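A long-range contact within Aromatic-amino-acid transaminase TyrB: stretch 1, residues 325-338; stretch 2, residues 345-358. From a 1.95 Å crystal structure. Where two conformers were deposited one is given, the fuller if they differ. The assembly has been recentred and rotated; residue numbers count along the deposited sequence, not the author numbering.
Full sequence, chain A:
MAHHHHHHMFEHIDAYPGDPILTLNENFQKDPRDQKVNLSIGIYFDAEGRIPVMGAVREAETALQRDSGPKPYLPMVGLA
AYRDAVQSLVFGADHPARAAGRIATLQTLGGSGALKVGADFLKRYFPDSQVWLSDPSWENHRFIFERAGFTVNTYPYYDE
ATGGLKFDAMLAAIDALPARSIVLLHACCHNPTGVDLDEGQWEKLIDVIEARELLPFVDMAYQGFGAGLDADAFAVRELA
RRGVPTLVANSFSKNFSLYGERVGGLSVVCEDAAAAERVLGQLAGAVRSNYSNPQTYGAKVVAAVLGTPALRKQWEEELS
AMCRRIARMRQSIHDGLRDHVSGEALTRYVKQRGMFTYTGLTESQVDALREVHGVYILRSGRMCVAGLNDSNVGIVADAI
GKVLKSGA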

# COMPACT_ATOMS: atom_id res chain seq x y z
N ARG A 325 11.23 -1.94 -29.93
CA ARG A 325 10.98 -3.36 -30.15
C ARG A 325 9.49 -3.63 -30.36
O ARG A 325 9.12 -4.39 -31.25
CB ARG A 325 11.50 -4.22 -28.99
CG ARG A 325 11.73 -5.69 -29.38
CD ARG A 325 11.93 -6.60 -28.17
NE ARG A 325 10.68 -6.80 -27.44
CZ ARG A 325 9.73 -7.67 -27.79
NH1 ARG A 325 8.64 -7.77 -27.05
NH2 ARG A 325 9.89 -8.42 -28.87
N ILE A 326 8.64 -3.00 -29.56
CA ILE A 326 7.19 -3.10 -29.75
C ILE A 326 6.80 -2.59 -31.14
O ILE A 326 6.01 -3.23 -31.84
CB ILE A 326 6.41 -2.33 -28.65
CG1 ILE A 326 6.62 -2.98 -27.28
CG2 ILE A 326 4.92 -2.28 -28.98
CD1 ILE A 326 5.94 -2.25 -26.15
N ALA A 327 7.35 -1.44 -31.54
CA ALA A 327 7.03 -0.88 -32.85
C ALA A 327 7.46 -1.81 -33.97
O ALA A 327 6.77 -1.95 -34.98
CB ALA A 327 7.66 0.49 -33.00
N ARG A 328 8.60 -2.47 -33.79
CA ARG A 328 9.08 -3.46 -34.76
C ARG A 328 8.12 -4.64 -34.85
O ARG A 328 7.84 -5.14 -35.94
CB ARG A 328 10.47 -3.95 -34.39
CG ARG A 328 11.03 -4.94 -35.39
CD ARG A 328 12.47 -5.33 -35.09
NE ARG A 328 12.92 -6.36 -36.02
CZ ARG A 328 12.94 -7.66 -35.74
NH1 ARG A 328 12.56 -8.09 -34.55
NH2 ARG A 328 13.35 -8.53 -36.65
N MET A 329 7.60 -5.07 -33.71
CA MET A 329 6.65 -6.19 -33.71
C MET A 329 5.33 -5.78 -34.36
O MET A 329 4.69 -6.58 -35.05
CB MET A 329 6.40 -6.69 -32.28
CG MET A 329 7.59 -7.42 -31.67
SD MET A 329 8.10 -8.89 -32.58
CE MET A 329 9.44 -8.27 -33.60
N ARG A 330 4.91 -4.54 -34.14
CA ARG A 330 3.70 -4.04 -34.79
C ARG A 330 3.86 -4.09 -36.31
O ARG A 330 2.97 -4.57 -37.01
CB ARG A 330 3.38 -2.61 -34.33
CG ARG A 330 2.85 -2.53 -32.90
CD ARG A 330 2.40 -1.11 -32.55
NE ARG A 330 1.79 -1.06 -31.22
CZ ARG A 330 0.54 -1.45 -30.96
NH1 ARG A 330 -0.22 -1.93 -31.94
NH2 ARG A 330 0.06 -1.37 -29.73
N GLN A 331 5.00 -3.63 -36.80
CA GLN A 331 5.26 -3.65 -38.23
C GLN A 331 5.39 -5.09 -38.75
O GLN A 331 4.88 -5.40 -39.83
CB GLN A 331 6.52 -2.84 -38.57
CG GLN A 331 6.69 -2.54 -40.06
CD GLN A 331 5.65 -1.55 -40.59
OE1 GLN A 331 5.67 -0.37 -40.24
NE2 GLN A 331 4.73 -2.04 -41.41
N SER A 332 6.04 -5.96 -37.98
CA SER A 332 6.24 -7.35 -38.38
C SER A 332 4.93 -8.11 -38.49
O SER A 332 4.74 -8.86 -39.45
CB SER A 332 7.18 -8.08 -37.40
OG SER A 332 8.46 -7.49 -37.38
N ILE A 333 4.04 -7.94 -37.52
CA ILE A 333 2.75 -8.63 -37.59
C ILE A 333 1.90 -8.02 -38.70
O ILE A 333 1.24 -8.75 -39.44
CB ILE A 333 1.98 -8.62 -36.22
CG1 ILE A 333 0.86 -9.66 -36.24
CG2 ILE A 333 1.42 -7.25 -35.89
CD1 ILE A 333 0.24 -9.90 -34.89
N HIS A 334 1.95 -6.69 -38.85
CA HIS A 334 1.25 -6.02 -39.94
C HIS A 334 1.64 -6.61 -41.30
O HIS A 334 0.78 -7.02 -42.08
CB HIS A 334 1.55 -4.51 -39.94
CG HIS A 334 1.02 -3.79 -41.14
ND1 HIS A 334 1.69 -3.74 -42.34
CD2 HIS A 334 -0.12 -3.07 -41.32
CE1 HIS A 334 0.99 -3.04 -43.21
NE2 HIS A 334 -0.11 -2.62 -42.62
N ASP A 335 2.94 -6.67 -41.56
CA ASP A 335 3.44 -7.18 -42.83
C ASP A 335 3.11 -8.66 -42.99
O ASP A 335 2.83 -9.12 -44.10
CB ASP A 335 4.95 -6.97 -42.95
CG ASP A 335 5.33 -5.50 -42.97
OD1 ASP A 335 4.43 -4.64 -43.05
OD2 ASP A 335 6.54 -5.20 -42.90
N GLY A 336 3.15 -9.41 -41.90
CA GLY A 336 2.77 -10.82 -41.92
C GLY A 336 1.31 -11.04 -42.29
O GLY A 336 0.98 -12.02 -42.96
N LEU A 337 0.44 -10.14 -41.83
CA LEU A 337 -0.99 -10.21 -42.11
C LEU A 337 -1.32 -9.80 -43.54
O LEU A 337 -2.31 -10.25 -44.11
CB LEU A 337 -1.76 -9.32 -41.14
CG LEU A 337 -1.82 -9.79 -39.69
CD1 LEU A 337 -2.24 -8.66 -38.77
CD2 LEU A 337 -2.78 -10.97 -39.58
N ARG A 338 -0.49 -8.92 -44.10
CA ARG A 338 -0.69 -8.46 -45.47
C ARG A 338 -0.49 -9.63 -46.43
O ARG A 338 -1.13 -9.69 -47.48
CB ARG A 338 0.27 -7.31 -45.81
N ALA A 345 -7.91 -3.73 -43.88
CA ALA A 345 -7.52 -2.79 -42.83
C ALA A 345 -6.69 -3.47 -41.73
O ALA A 345 -7.21 -3.91 -40.69
CB ALA A 345 -8.75 -2.13 -42.23
N LEU A 346 -5.39 -3.56 -41.98
CA LEU A 346 -4.43 -3.99 -40.98
C LEU A 346 -3.83 -2.75 -40.34
O LEU A 346 -2.87 -2.84 -39.57
CB LEU A 346 -3.35 -4.85 -41.61
CG LEU A 346 -3.89 -5.86 -42.61
CD1 LEU A 346 -2.76 -6.50 -43.39
CD2 LEU A 346 -4.73 -6.92 -41.90
N THR A 347 -4.39 -1.60 -40.68
CA THR A 347 -3.87 -0.31 -40.25
C THR A 347 -3.80 -0.22 -38.74
O THR A 347 -2.86 0.37 -38.19
CB THR A 347 -4.73 0.84 -40.78
OG1 THR A 347 -4.78 0.77 -42.21
CG2 THR A 347 -4.14 2.18 -40.37
N ARG A 348 -4.78 -0.82 -38.06
CA ARG A 348 -4.87 -0.73 -36.61
C ARG A 348 -3.60 -1.20 -35.92
O ARG A 348 -3.20 -0.64 -34.91
CB ARG A 348 -6.08 -1.51 -36.08
CG ARG A 348 -5.98 -3.03 -36.16
CD ARG A 348 -7.22 -3.69 -35.57
NE ARG A 348 -8.42 -3.34 -36.33
CZ ARG A 348 -9.65 -3.31 -35.83
NH1 ARG A 348 -9.87 -3.60 -34.56
NH2 ARG A 348 -10.66 -2.97 -36.61
N TYR A 349 -2.94 -2.22 -36.48
CA TYR A 349 -1.75 -2.79 -35.86
C TYR A 349 -0.57 -1.83 -35.79
O TYR A 349 0.27 -1.95 -34.90
CB TYR A 349 -1.32 -4.07 -36.58
CG TYR A 349 -2.28 -5.20 -36.33
CD1 TYR A 349 -2.16 -5.99 -35.19
CD2 TYR A 349 -3.33 -5.45 -37.20
CE1 TYR A 349 -3.05 -7.01 -34.93
CE2 TYR A 349 -4.23 -6.48 -36.95
CZ TYR A 349 -4.08 -7.25 -35.82
OH TYR A 349 -4.97 -8.27 -35.58
N VAL A 350 -0.50 -0.88 -36.72
CA VAL A 350 0.59 0.08 -36.71
C VAL A 350 0.13 1.45 -36.23
O VAL A 350 0.96 2.29 -35.86
CB VAL A 350 1.23 0.22 -38.11
CG1 VAL A 350 2.09 -1.01 -38.43
CG2 VAL A 350 0.17 0.42 -39.17
N LYS A 351 -1.19 1.66 -36.21
CA LYS A 351 -1.78 2.93 -35.76
C LYS A 351 -1.99 2.93 -34.25
O LYS A 351 -1.80 3.94 -33.58
CB LYS A 351 -3.11 3.20 -36.46
N GLN A 352 -2.38 1.78 -33.71
CA GLN A 352 -2.53 1.67 -32.27
C GLN A 352 -1.15 1.68 -31.63
O GLN A 352 -0.13 1.49 -32.31
CB GLN A 352 -3.31 0.40 -31.91
CG GLN A 352 -4.77 0.49 -32.35
CD GLN A 352 -5.52 -0.80 -32.18
OE1 GLN A 352 -4.94 -1.83 -31.84
NE2 GLN A 352 -6.83 -0.76 -32.42
N ARG A 353 -1.09 1.96 -30.33
CA ARG A 353 0.19 2.20 -29.67
C ARG A 353 0.29 1.61 -28.27
O ARG A 353 -0.72 1.40 -27.60
CB ARG A 353 0.47 3.71 -29.59
CG ARG A 353 0.74 4.37 -30.93
CD ARG A 353 1.41 5.71 -30.74
NE ARG A 353 0.71 6.52 -29.75
CZ ARG A 353 1.15 7.68 -29.28
NH1 ARG A 353 2.30 8.18 -29.73
NH2 ARG A 353 0.45 8.35 -28.38
N GLY A 354 1.52 1.36 -27.83
CA GLY A 354 1.77 0.83 -26.50
C GLY A 354 1.79 -0.68 -26.50
O GLY A 354 2.05 -1.30 -27.52
N MET A 355 1.50 -1.29 -25.36
CA MET A 355 1.61 -2.74 -25.26
C MET A 355 0.39 -3.49 -25.78
O MET A 355 0.45 -4.70 -25.96
CB MET A 355 1.88 -3.16 -23.82
CG MET A 355 3.30 -2.90 -23.40
SD MET A 355 3.56 -3.47 -21.73
CE MET A 355 4.58 -2.14 -21.11
N PHE A 356 -0.71 -2.79 -26.03
CA PHE A 356 -1.93 -3.49 -26.40
C PHE A 356 -2.48 -3.11 -27.75
O PHE A 356 -2.28 -2.00 -28.23
CB PHE A 356 -3.01 -3.26 -25.35
CG PHE A 356 -2.58 -3.64 -23.97
CD1 PHE A 356 -2.47 -4.97 -23.61
CD2 PHE A 356 -2.27 -2.66 -23.03
CE1 PHE A 356 -2.06 -5.32 -22.33
CE2 PHE A 356 -1.86 -3.01 -21.76
CZ PHE A 356 -1.76 -4.34 -21.41
N THR A 357 -3.18 -4.06 -28.36
CA THR A 357 -3.94 -3.79 -29.56
C THR A 357 -5.30 -4.48 -29.45
O THR A 357 -5.41 -5.61 -28.96
CB THR A 357 -3.18 -4.24 -30.83
OG1 THR A 357 -2.68 -3.08 -31.52
CG2 THR A 357 -4.08 -5.03 -31.80
N TYR A 358 -6.34 -3.75 -29.85
CA TYR A 358 -7.67 -4.33 -30.01
C TYR A 358 -7.75 -4.90 -31.41
O TYR A 358 -7.88 -4.14 -32.37
CB TYR A 358 -8.76 -3.27 -29.78
CG TYR A 358 -9.60 -3.53 -28.55
CD1 TYR A 358 -9.04 -4.10 -27.41
CD2 TYR A 358 -10.95 -3.21 -28.53
CE1 TYR A 358 -9.81 -4.35 -26.29
CE2 TYR A 358 -11.72 -3.44 -27.41
CZ TYR A 358 -11.14 -4.02 -26.30
OH TYR A 358 -11.90 -4.26 -25.18
O HOH W 1 3.51 0.97 -30.01

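A helix packs against a short helix and the turn after it, joined by a buried arginine that donates to three backbone carbonyls and a threonine hydroxyl, with apolar contacts flanking it. Stretch 1 is helical throughout; stretch 2 passes through a short helix ending at Lys 351, leaves helical geometry at Gln 352 and enters a strand at Phe 356. The backbones come nearest at Arg 330 and Val 350, with CA atoms 5.5 Å apart. The extended Arg 330 side chain carries its guanidinium into the turn between the short helix and the strand, where four acceptors lie near its plane: Arg 330 NH1 donates to Tyr 349 O (3.0 Å) and Thr 357 OG1 (2.7 Å), NH2 to Gly 354 O (3.0 Å) and Phe 356 O (2.8 Å). The remaining donor, Arg 330 NE, gives its hydrogen to water 1 O (2.9 Å), which also accepts from Gly 354 N (3.0 Å). Thr 357 OG1 in turn donates to Gln 352 OE1 (2.6 Å), tying the strand back to the helix end. Gly 354 adopts backbone angles that call for glycine: a CB would jam against the preceding carbonyl O. Toward the end of stretch 1, Leu 337 CD1 sits over the Tyr 349 ring face, 3.8 Å from its centroid, a CH-pi contact, while Leu 337 CB meets Leu 346 CD1 (3.7 Å) and Ile 333 CG2 meets Tyr 349 CD1 (3.9 Å). At the other end, Ile 326 CD1 packs on Met 355 CG (3.9 Å).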